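Local coordinates for alkaline phosphatase D (Bacillus subtilis, PDB 2YEQ), which hydrolyses phosphate esters as a secreted phosphodiesterase and alkaline phosphatase of the PhoD family, using an active site that holds iron and calcium, at residues Y442-V447 against K453-V458; I433-D438 against A473-Q478; K47-K52 against R57-K62. One frame throughout, in Å; residues are numbered along the deposited sequence.

Contact 1: residues Y442-V447 against K453-V458. With PE5 (3,6,9,12,15,18,21,24-octaoxahexacosan-1-ol), chain H.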
loop_
_atom_site.group_PDB
_atom_site.type_symbol
_atom_site.label_atom_id
_atom_site.label_comp_id
_atom_site.label_asym_id
_atom_site.label_seq_id
_atom_site.Cartn_x
_atom_site.Cartn_y
_atom_site.Cartn_z
ATOM N N TYR A 442 -3.523 -7.687 -7.850
ATOM C CA TYR A 442 -2.983 -6.340 -7.808
ATOM C C TYR A 442 -3.431 -5.616 -9.068
ATOM O O TYR A 442 -4.122 -6.192 -9.893
ATOM C CB TYR A 442 -1.448 -6.344 -7.722
ATOM C CG TYR A 442 -0.735 -7.038 -8.871
ATOM C CD1 TYR A 442 -0.384 -6.350 -10.037
ATOM C CD2 TYR A 442 -0.407 -8.371 -8.781
ATOM C CE1 TYR A 442 0.271 -6.998 -11.086
ATOM C CE2 TYR A 442 0.236 -9.027 -9.796
ATOM C CZ TYR A 442 0.561 -8.349 -10.956
ATOM O OH TYR A 442 1.221 -9.037 -11.943
ATOM N N VAL A 443 -3.102 -4.343 -9.164
ATOM C CA VAL A 443 -3.554 -3.483 -10.260
ATOM C C VAL A 443 -2.341 -2.955 -10.984
ATOM O O VAL A 443 -1.348 -2.548 -10.373
ATOM C CB VAL A 443 -4.456 -2.314 -9.759
ATOM C CG1 VAL A 443 -4.910 -1.460 -10.910
ATOM C CG2 VAL A 443 -5.637 -2.858 -8.964
ATOM N N ARG A 444 -2.367 -3.051 -12.317
ATOM C CA ARG A 444 -1.290 -2.521 -13.148
ATOM C C ARG A 444 -1.777 -1.311 -13.943
ATOM O O ARG A 444 -2.777 -1.397 -14.657
ATOM C CB ARG A 444 -0.817 -3.612 -14.129
ATOM C CG ARG A 444 0.327 -3.184 -15.026
ATOM C CD ARG A 444 0.729 -4.324 -15.983
ATOM N NE ARG A 444 -0.333 -4.622 -16.923
ATOM C CZ ARG A 444 -0.512 -5.775 -17.576
ATOM N NH1 ARG A 444 0.310 -6.806 -17.423
ATOM N NH2 ARG A 444 -1.533 -5.895 -18.409
ATOM N N CYS A 445 -1.076 -0.195 -13.833
ATOM C CA CYS A 445 -1.490 1.023 -14.501
ATOM C C CYS A 445 -0.499 1.390 -15.620
ATOM O O CYS A 445 0.710 1.354 -15.422
ATOM C CB CYS A 445 -1.635 2.168 -13.500
ATOM S SG CYS A 445 -3.084 1.910 -12.386
ATOM N N THR A 446 -1.041 1.775 -16.780
ATOM C CA THR A 446 -0.242 2.277 -17.900
ATOM C C THR A 446 -0.729 3.653 -18.266
ATOM O O THR A 446 -1.897 3.847 -18.572
ATOM C CB THR A 446 -0.359 1.359 -19.122
ATOM O OG1 THR A 446 -0.012 0.022 -18.744
ATOM C CG2 THR A 446 0.572 1.834 -20.231
ATOM N N VAL A 447 0.152 4.623 -18.171
ATOM C CA VAL A 447 -0.230 6.003 -18.257
ATOM C C VAL A 447 0.440 6.665 -19.438
ATOM O O VAL A 447 1.653 6.570 -19.590
ATOM C CB VAL A 447 0.189 6.761 -16.988
ATOM C CG1 VAL A 447 -0.291 8.235 -17.047
ATOM C CG2 VAL A 447 -0.354 6.016 -15.741
ATOM N N LYS A 453 -4.817 3.827 -18.262
ATOM C CA LYS A 453 -5.379 2.492 -18.278
ATOM C C LYS A 453 -5.031 1.737 -16.995
ATOM O O LYS A 453 -3.878 1.767 -16.558
ATOM C CB LYS A 453 -4.854 1.703 -19.475
ATOM C CG LYS A 453 -5.317 0.259 -19.487
ATOM C CD LYS A 453 -5.404 -0.322 -20.903
ATOM C CE LYS A 453 -4.104 -0.300 -21.593
ATOM N NZ LYS A 453 -4.099 -1.142 -22.870
ATOM N N ALA A 454 -6.033 1.074 -16.432
ATOM C CA ALA A 454 -5.890 0.228 -15.260
ATOM C C ALA A 454 -6.287 -1.173 -15.636
ATOM O O ALA A 454 -7.412 -1.395 -16.088
ATOM C CB ALA A 454 -6.790 0.742 -14.107
ATOM N N ASP A 455 -5.368 -2.119 -15.442
ATOM C CA ASP A 455 -5.640 -3.542 -15.564
ATOM C C ASP A 455 -5.713 -4.214 -14.195
ATOM O O ASP A 455 -4.770 -4.101 -13.406
ATOM C CB ASP A 455 -4.499 -4.216 -16.348
ATOM C CG ASP A 455 -4.322 -3.650 -17.781
ATOM O OD1 ASP A 455 -5.323 -3.250 -18.406
ATOM O OD2 ASP A 455 -3.170 -3.610 -18.273
ATOM N N TYR A 456 -6.789 -4.955 -13.940
ATOM C CA TYR A 456 -6.954 -5.686 -12.701
ATOM C C TYR A 456 -6.435 -7.096 -12.890
ATOM O O TYR A 456 -7.021 -7.902 -13.609
ATOM C CB TYR A 456 -8.415 -5.681 -12.254
ATOM C CG TYR A 456 -8.857 -4.297 -11.798
ATOM C CD1 TYR A 456 -9.206 -3.298 -12.732
ATOM C CD2 TYR A 456 -8.900 -3.968 -10.447
ATOM C CE1 TYR A 456 -9.592 -2.010 -12.307
ATOM C CE2 TYR A 456 -9.290 -2.692 -10.018
ATOM C CZ TYR A 456 -9.626 -1.720 -10.942
ATOM O OH TYR A 456 -10.012 -0.461 -10.493
ATOM N N ARG A 457 -5.314 -7.382 -12.238
ATOM C CA ARG A 457 -4.593 -8.635 -12.429
ATOM C C ARG A 457 -4.886 -9.566 -11.279
ATOM O O ARG A 457 -4.430 -9.314 -10.163
ATOM C CB ARG A 457 -3.094 -8.344 -12.495
ATOM C CG ARG A 457 -2.704 -7.220 -13.431
ATOM C CD ARG A 457 -2.592 -7.727 -14.890
ATOM N NE ARG A 457 -1.379 -8.508 -15.091
ATOM C CZ ARG A 457 -1.265 -9.613 -15.834
ATOM N NH1 ARG A 457 -2.290 -10.123 -16.499
ATOM N NH2 ARG A 457 -0.088 -10.211 -15.924
ATOM N N VAL A 458 -5.634 -10.636 -11.532
ATOM C CA VAL A 458 -6.147 -11.465 -10.459
ATOM C C VAL A 458 -5.951 -12.973 -10.657
ATOM O O VAL A 458 -5.579 -13.436 -11.747
ATOM C CB VAL A 458 -7.650 -11.141 -10.230
ATOM C CG1 VAL A 458 -7.841 -9.638 -10.062
ATOM C CG2 VAL A 458 -8.503 -11.663 -11.389
HETATM C C48 PE5 H . -1.580 -3.509 -20.954
HETATM C C50 PE5 H . -1.118 -3.011 -22.315
HETATM O O1 PE5 H . -1.607 -1.680 -22.526
HETATM C C1 PE5 H . -0.692 -0.773 -23.147
HETATM C C2 PE5 H . -1.154 0.678 -22.998
HETATM O O2 PE5 H . -1.925 1.078 -24.130
HETATM C C3 PE5 H . -2.816 2.188 -23.958
HETATM C C4 PE5 H . -3.744 2.253 -25.172
HETATM O O3 PE5 H . -5.092 1.876 -24.843
HETATM C C5 PE5 H . -5.473 0.653 -25.471
HETATM C C6 PE5 H . -6.887 0.210 -25.167
HETATM O O4 PE5 H . -6.975 -1.210 -25.337
HETATM C C7 PE5 H . -6.853 -1.924 -24.114
HETATM C C8 PE5 H . -6.602 -3.402 -24.294
HETATM O O5 PE5 H . -5.818 -3.880 -23.190
HETATM C C9 PE5 H . -6.645 -4.512 -22.217
HETATM O O HOH W 1 -1.815 -1.514 -17.562
#
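The antiparallel beta hairpin of strands 440-448 and 451-459, inside the large mixed sheet of the calcineurin-like phosphatase domain, has Arg444 opposite Asp455 as its central hydrogen-bonded pair. Their main chains exchange two bonds, Arg444 N to Asp455 O and Asp455 N to Arg444 O, as do those of Tyr442 with Arg457 and Thr446 with Lys453; the central pair adds a salt bridge from Arg444 NH2 to Asp455 OD2 (2.8 Å, 163° at the hydrogen). OD2 lies at the edge of the guanidinium, in its plane, but the donor reaches it from above the carboxylate plane; NE adds a weak bond to the same oxygen. The Arg444 chain leaves extended, with CG anti to the backbone N (chi1 -179°), and bends only at chi3, which swings the guanidinium across to the neighbouring strand. There it stacks on Arg457 with centres 4.3 Å apart and planes 24° from parallel. Glu141 bridges both arginines, taking Arg444 NH1 and Arg457 NE on separate carboxylate oxygens, and the shared carboxylate probably holds the two guanidinium groups together in this stack. Tyr442 OH bonds to Glu141 as well, while its ring takes Arg457 CB over one face, a CH-pi contact 4.0 Å from the centroid. On the other face of the sheet Val443 CG2 touches Tyr456 CD2 at 3.8 Å, with Cys445 SG near Ala454 CB; Val443 packs on Phe121, and Cys445 on Phe119 and Phe121 of strand 117-122. Asp455 OD1 is hydrogen-bonded to Ser474 OG on strand 470-477. Further along, Lys453 NZ donates hydrogen bonds to O1 (2.6 Å) and O5 of a polyether molecule. A single water donates to Arg444 O and Asp455 OD2 and accepts from Thr446 OG1, 2.6 Å away.

Contact 2: residues I433-D438 against A473-Q478; sequences IQFFND and ASFVYQ
Phe435 and Phe475 meet at an oblique angle, their ring centroids 5.2 Å apart and the planes turned by 56°. The outer rim of Phe475 does the touching: CE1 sits over one face of the Phe435 ring, 3.5 Å from CG and displaced from the ring centre, while CZ comes equally close to Phe435 CB at the base of the side chain. At the other end of the Phe435 ring, CE1 packs on Ala473 CB at 3.6 Å. The CB of Phe435 points toward strand 470-477, and with CG anti to the backbone N (chi1 -179°) the ring lies across Phe475 and reaches Ala473. Phe475 CZ also lies 4.0 Å from Gln434 O.

The contact is apolar packing; the segment axes approach to 9.5 Å, a distance spanned by side chains. Strand 433-437 carries a classic beta bulge here, Gln434 and Phe435 together lying opposite Ala386 of strand 384-390. Tyr456 of strand 451-459, whose backbone is hydrogen-bonded to that of Ala473, brings its ring against Phe435. Strand 433-437 is an edge strand of the seven-stranded sheet, beside 384-390, whereas strand 470-477 runs between 451-459 and 484-489 in the ten-stranded sheet, and the two phenylalanines lie in the interface between these sheets.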
loop_
_atom_site.group_PDB
_atom_site.type_symbol
_atom_site.label_atom_id
_atom_site.label_comp_id
_atom_site.label_asym_id
_atom_site.label_seq_id
_atom_site.Cartn_x
_atom_site.Cartn_y
_atom_site.Cartn_z
ATOM N N ILE A 433 -20.068 3.753 -9.697
ATOM C CA ILE A 433 -19.202 2.607 -9.570
ATOM C C ILE A 433 -19.347 1.707 -10.812
ATOM O O ILE A 433 -20.426 1.189 -11.108
ATOM C CB ILE A 433 -19.477 1.783 -8.271
ATOM C CG1 ILE A 433 -19.296 2.644 -7.004
ATOM C CG2 ILE A 433 -18.519 0.592 -8.194
ATOM C CD1 ILE A 433 -19.377 1.881 -5.655
ATOM N N GLN A 434 -18.228 1.472 -11.479
ATOM C CA GLN A 434 -18.215 0.805 -12.781
ATOM C C GLN A 434 -17.752 -0.643 -12.726
ATOM O O GLN A 434 -17.858 -1.354 -13.728
ATOM C CB GLN A 434 -17.278 1.571 -13.717
ATOM C CG GLN A 434 -17.642 3.028 -13.906
ATOM C CD GLN A 434 -19.054 3.164 -14.445
ATOM O OE1 GLN A 434 -19.380 2.559 -15.465
ATOM N NE2 GLN A 434 -19.911 3.902 -13.729
ATOM N N PHE A 435 -17.235 -1.093 -11.577
ATOM C CA PHE A 435 -16.586 -2.403 -11.513
ATOM C C PHE A 435 -16.524 -2.956 -10.090
ATOM O O PHE A 435 -16.279 -2.202 -9.175
ATOM C CB PHE A 435 -15.167 -2.261 -12.058
ATOM C CG PHE A 435 -14.368 -3.558 -12.076
ATOM C CD1 PHE A 435 -14.795 -4.648 -12.808
ATOM C CD2 PHE A 435 -13.166 -3.651 -11.394
ATOM C CE1 PHE A 435 -14.053 -5.813 -12.851
ATOM C CE2 PHE A 435 -12.406 -4.837 -11.422
ATOM C CZ PHE A 435 -12.843 -5.903 -12.134
ATOM N N PHE A 436 -16.787 -4.252 -9.938
ATOM C CA PHE A 436 -16.478 -4.989 -8.727
ATOM C C PHE A 436 -15.900 -6.346 -9.111
ATOM O O PHE A 436 -16.403 -6.986 -10.032
ATOM C CB PHE A 436 -17.713 -5.244 -7.836
ATOM C CG PHE A 436 -17.404 -6.093 -6.633
ATOM C CD1 PHE A 436 -16.803 -5.520 -5.526
ATOM C CD2 PHE A 436 -17.644 -7.457 -6.638
ATOM C CE1 PHE A 436 -16.451 -6.271 -4.419
ATOM C CE2 PHE A 436 -17.299 -8.243 -5.539
ATOM C CZ PHE A 436 -16.704 -7.641 -4.410
ATOM N N ASN A 437 -14.875 -6.784 -8.376
ATOM C CA ASN A 437 -14.356 -8.142 -8.424
ATOM C C ASN A 437 -13.757 -8.551 -7.068
ATOM O O ASN A 437 -13.227 -7.704 -6.359
ATOM C CB ASN A 437 -13.283 -8.236 -9.509
ATOM C CG ASN A 437 -12.855 -9.647 -9.769
ATOM O OD1 ASN A 437 -13.622 -10.480 -10.308
ATOM N ND2 ASN A 437 -11.648 -9.950 -9.384
ATOM N N ASP A 438 -13.823 -9.831 -6.709
ATOM C CA ASP A 438 -13.342 -10.264 -5.369
ATOM C C ASP A 438 -12.319 -11.408 -5.405
ATOM O O ASP A 438 -12.333 -12.266 -4.547
ATOM C CB ASP A 438 -14.531 -10.649 -4.486
ATOM C CG ASP A 438 -14.168 -10.777 -3.019
ATOM O OD1 ASP A 438 -13.190 -10.132 -2.578
ATOM O OD2 ASP A 438 -14.865 -11.560 -2.338
ATOM N N ALA A 473 -10.197 -7.426 -16.008
ATOM C CA ALA A 473 -10.821 -6.329 -16.655
ATOM C C ALA A 473 -9.835 -5.223 -16.767
ATOM O O ALA A 473 -8.885 -5.110 -15.960
ATOM C CB ALA A 473 -12.071 -5.876 -15.878
ATOM N N SER A 474 -10.068 -4.400 -17.779
ATOM C CA SER A 474 -9.231 -3.269 -18.068
ATOM C C SER A 474 -10.121 -2.061 -18.356
ATOM O O SER A 474 -11.138 -2.182 -19.082
ATOM C CB SER A 474 -8.326 -3.589 -19.262
ATOM O OG SER A 474 -7.554 -2.441 -19.633
ATOM N N PHE A 475 -9.747 -0.911 -17.790
ATOM C CA PHE A 475 -10.505 0.338 -17.941
ATOM C C PHE A 475 -9.579 1.405 -18.397
ATOM O O PHE A 475 -8.408 1.438 -18.001
ATOM C CB PHE A 475 -11.189 0.738 -16.614
ATOM C CG PHE A 475 -12.260 -0.216 -16.181
ATOM C CD1 PHE A 475 -11.957 -1.310 -15.394
ATOM C CD2 PHE A 475 -13.571 -0.019 -16.557
ATOM C CE1 PHE A 475 -12.938 -2.197 -15.017
ATOM C CE2 PHE A 475 -14.555 -0.889 -16.163
ATOM C CZ PHE A 475 -14.243 -1.992 -15.415
ATOM N N VAL A 476 -10.076 2.278 -19.268
ATOM C CA VAL A 476 -9.347 3.456 -19.651
ATOM C C VAL A 476 -10.127 4.732 -19.299
ATOM O O VAL A 476 -11.343 4.753 -19.396
ATOM C CB VAL A 476 -9.061 3.426 -21.167
ATOM C CG1 VAL A 476 -8.483 4.741 -21.606
ATOM C CG2 VAL A 476 -8.108 2.313 -21.489
ATOM N N TYR A 477 -9.415 5.783 -18.892
ATOM C CA TYR A 477 -10.020 7.084 -18.631
ATOM C C TYR A 477 -9.306 8.069 -19.505
ATOM O O TYR A 477 -8.076 8.104 -19.540
ATOM C CB TYR A 477 -9.927 7.477 -17.136
ATOM C CG TYR A 477 -10.355 8.901 -16.819
ATOM C CD1 TYR A 477 -11.677 9.295 -16.928
ATOM C CD2 TYR A 477 -9.430 9.856 -16.437
ATOM C CE1 TYR A 477 -12.072 10.620 -16.648
ATOM C CE2 TYR A 477 -9.817 11.170 -16.133
ATOM C CZ TYR A 477 -11.140 11.537 -16.235
ATOM O OH TYR A 477 -11.505 12.835 -15.963
ATOM N N GLN A 478 -10.069 8.888 -20.217
ATOM C CA GLN A 478 -9.499 9.830 -21.163
ATOM C C GLN A 478 -9.831 11.303 -20.942
ATOM O O GLN A 478 -9.745 12.087 -21.876
ATOM C CB GLN A 478 -9.925 9.424 -22.562
ATOM C CG GLN A 478 -9.268 8.174 -23.013
ATOM C CD GLN A 478 -9.783 7.672 -24.351
ATOM O OE1 GLN A 478 -10.821 8.114 -24.850
ATOM N NE2 GLN A 478 -9.060 6.726 -24.928
#

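Contact 3: residues K47-K52 against R57-K62; sequences KWEVAK and RKIVRK. With PE5 (3,6,9,12,15,18,21,24-octaoxahexacosan-1-ol), chain X.
Trp48 lays one face of its indole over the backbone of Lys62, with the carbonyl carbon C 3.6 Å above the ring plane, while its edge meets the side chain of Arg61, CH2 to CG at 3.7 Å. The ring gets there with CG held between the backbone N and the carbonyl carbon (chi1 56°). Arg61 NH2 forms a salt bridge with Asp80. Next along, Val50 O takes two donors, Val60 N at 2.7 Å and, weakly, Arg61 N at 3.3 Å: a classic beta bulge sets Val60 and Arg61 together opposite Val50 and shifts the register by one. Beside it Val50 CG1 packs on Val60 CG2 at 3.8 Å. On the other face Ile59 CD1 lies against the carboxylate of Glu49, which is salt-bridged to Arg91. Near the turn Lys52 N bonds to Lys58 O, and Lys52 NZ donates a hydrogen bond to O2 of a polyether molecule at 3.0 Å. The hairpin forms one edge of the four-stranded antiparallel sheet of the N-terminal domain, with 59-67 outermost and 44-51 beside 87-94; Trp48 and Val50 pack inward on strands 23-28 and 74-79.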
loop_
_atom_site.group_PDB
_atom_site.type_symbol
_atom_site.label_atom_id
_atom_site.label_comp_id
_atom_site.label_asym_id
_atom_site.label_seq_id
_atom_site.Cartn_x
_atom_site.Cartn_y
_atom_site.Cartn_z
ATOM N N LYS A 47 29.224 -3.109 2.480
ATOM C CA LYS A 47 29.612 -2.417 1.253
ATOM C C LYS A 47 28.461 -2.489 0.270
ATOM O O LYS A 47 27.648 -3.426 0.308
ATOM C CB LYS A 47 30.871 -3.050 0.644
ATOM C CG LYS A 47 32.129 -2.852 1.520
ATOM C CD LYS A 47 33.409 -3.246 0.788
ATOM C CE LYS A 47 34.669 -2.917 1.598
ATOM N NZ LYS A 47 34.584 -1.597 2.319
ATOM N N TRP A 48 28.375 -1.492 -0.601
ATOM C CA TRP A 48 27.347 -1.478 -1.623
ATOM C C TRP A 48 27.892 -0.939 -2.935
ATOM O O TRP A 48 28.792 -0.088 -2.956
ATOM C CB TRP A 48 26.135 -0.639 -1.188
ATOM C CG TRP A 48 26.484 0.771 -0.809
ATOM C CD1 TRP A 48 26.876 1.220 0.421
ATOM C CD2 TRP A 48 26.490 1.907 -1.670
ATOM N NE1 TRP A 48 27.095 2.577 0.376
ATOM C CE2 TRP A 48 26.861 3.021 -0.896
ATOM C CE3 TRP A 48 26.180 2.101 -3.017
ATOM C CZ2 TRP A 48 26.954 4.306 -1.435
ATOM C CZ3 TRP A 48 26.271 3.371 -3.543
ATOM C CH2 TRP A 48 26.659 4.452 -2.761
ATOM N N GLU A 49 27.297 -1.416 -4.021
ATOM C CA GLU A 49 27.684 -1.021 -5.371
ATOM C C GLU A 49 26.443 -0.862 -6.253
ATOM O O GLU A 49 25.487 -1.649 -6.162
ATOM C CB GLU A 49 28.580 -2.088 -6.012
ATOM C CG GLU A 49 29.949 -2.246 -5.384
ATOM C CD GLU A 49 30.740 -3.407 -5.988
ATOM O OE1 GLU A 49 30.132 -4.383 -6.512
ATOM O OE2 GLU A 49 31.984 -3.327 -5.931
ATOM N N VAL A 50 26.493 0.140 -7.118
ATOM C CA VAL A 50 25.496 0.374 -8.133
ATOM C C VAL A 50 26.203 0.350 -9.502
ATOM O O VAL A 50 27.219 1.030 -9.709
ATOM C CB VAL A 50 24.823 1.744 -7.942
ATOM C CG1 VAL A 50 23.805 2.004 -9.050
ATOM C CG2 VAL A 50 24.168 1.826 -6.550
ATOM N N ALA A 51 25.653 -0.422 -10.422
ATOM C CA ALA A 51 26.245 -0.609 -11.739
ATOM C C ALA A 51 25.216 -0.404 -12.842
ATOM O O ALA A 51 23.988 -0.498 -12.621
ATOM C CB ALA A 51 26.859 -2.027 -11.839
ATOM N N LYS A 52 25.711 -0.180 -14.052
ATOM C CA LYS A 52 24.836 -0.111 -15.226
ATOM C C LYS A 52 24.448 -1.484 -15.748
ATOM O O LYS A 52 23.507 -1.610 -16.527
ATOM C CB LYS A 52 25.496 0.697 -16.337
ATOM C CG LYS A 52 25.886 2.099 -15.904
ATOM C CD LYS A 52 26.150 3.034 -17.095
ATOM C CE LYS A 52 27.629 3.353 -17.271
ATOM N NZ LYS A 52 27.859 4.682 -17.933
ATOM N N ARG A 57 30.405 -4.894 -14.032
ATOM C CA ARG A 57 31.608 -4.464 -14.717
ATOM C C ARG A 57 31.607 -2.962 -14.914
ATOM O O ARG A 57 32.669 -2.357 -15.064
ATOM C CB ARG A 57 31.738 -5.185 -16.058
ATOM C CG ARG A 57 32.100 -6.645 -15.898
ATOM C CD ARG A 57 32.206 -7.364 -17.230
ATOM N NE ARG A 57 31.933 -8.795 -17.063
ATOM C CZ ARG A 57 31.457 -9.608 -18.008
ATOM N NH1 ARG A 57 31.199 -9.164 -19.238
ATOM N NH2 ARG A 57 31.241 -10.889 -17.720
ATOM N N LYS A 58 30.420 -2.353 -14.884
ATOM C CA LYS A 58 30.283 -0.910 -15.083
ATOM C C LYS A 58 29.725 -0.218 -13.840
ATOM O O LYS A 58 28.612 0.317 -13.857
ATOM C CB LYS A 58 29.380 -0.619 -16.287
ATOM C CG LYS A 58 29.936 -1.129 -17.613
ATOM C CD LYS A 58 28.884 -1.112 -18.707
ATOM C CE LYS A 58 29.275 -1.980 -19.903
ATOM N NZ LYS A 58 28.066 -2.426 -20.666
ATOM N N ILE A 59 30.527 -0.194 -12.786
ATOM C CA ILE A 59 30.100 0.346 -11.500
ATOM C C ILE A 59 30.113 1.861 -11.577
ATOM O O ILE A 59 31.103 2.430 -12.007
ATOM C CB ILE A 59 31.017 -0.177 -10.366
ATOM C CG1 ILE A 59 30.721 -1.661 -10.129
ATOM C CG2 ILE A 59 30.833 0.630 -9.092
ATOM C CD1 ILE A 59 31.811 -2.404 -9.347
ATOM N N VAL A 60 29.014 2.510 -11.172
ATOM C CA VAL A 60 28.931 3.982 -11.164
ATOM C C VAL A 60 29.009 4.603 -9.786
ATOM O O VAL A 60 29.259 5.784 -9.666
ATOM C CB VAL A 60 27.634 4.492 -11.826
ATOM C CG1 VAL A 60 27.584 4.039 -13.277
ATOM C CG2 VAL A 60 26.384 4.006 -11.067
ATOM N N ARG A 61 28.766 3.824 -8.744
ATOM C CA ARG A 61 28.666 4.381 -7.398
ATOM C C ARG A 61 28.879 3.246 -6.435
ATOM O O ARG A 61 28.380 2.147 -6.661
ATOM C CB ARG A 61 27.278 5.007 -7.193
ATOM C CG ARG A 61 27.202 6.039 -6.108
ATOM C CD ARG A 61 27.825 7.351 -6.539
ATOM N NE ARG A 61 27.695 8.360 -5.493
ATOM C CZ ARG A 61 28.419 8.397 -4.372
ATOM N NH1 ARG A 61 29.350 7.479 -4.116
ATOM N NH2 ARG A 61 28.215 9.370 -3.494
ATOM N N LYS A 62 29.628 3.501 -5.373
ATOM C CA LYS A 62 29.890 2.488 -4.349
ATOM C C LYS A 62 30.179 3.186 -3.030
ATOM O O LYS A 62 30.461 4.383 -3.023
ATOM C CB LYS A 62 31.060 1.611 -4.762
ATOM C CG LYS A 62 32.397 2.348 -4.807
ATOM C CD LYS A 62 33.508 1.418 -5.183
ATOM C CE LYS A 62 34.792 2.185 -5.518
ATOM N NZ LYS A 62 35.864 1.245 -5.925
HETATM O O1 PE5 X . 28.829 7.416 -16.647
HETATM C C1 PE5 X . 29.201 6.967 -15.341
HETATM C C2 PE5 X . 30.466 6.104 -15.387
HETATM O O2 PE5 X . 30.188 4.832 -15.983
HETATM C C3 PE5 X . 31.132 3.799 -15.672
HETATM C C4 PE5 X . 30.926 2.636 -16.621
#

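Contact 3 comes first along the chain, in the N-terminal domain, and closes before the others open; its centre lies about 33 Å from that of contact 1 and 42 Å from that of contact 2. Contact 1 is nested within the chain loop that contact 2 closes, and their centres are about 10 Å apart. Both reach the ten-stranded sheet, where strands 451-459 and 470-477 are neighbours. Contact 1 pairs adjacent strands within this sheet; contact 2 packs its strand 470-477 on edge strand 433-437 of the seven-stranded sheet, and Tyr456 against Phe435 joins the two contacts. Contact 3 lies in the four-stranded sheet of the N-terminal domain.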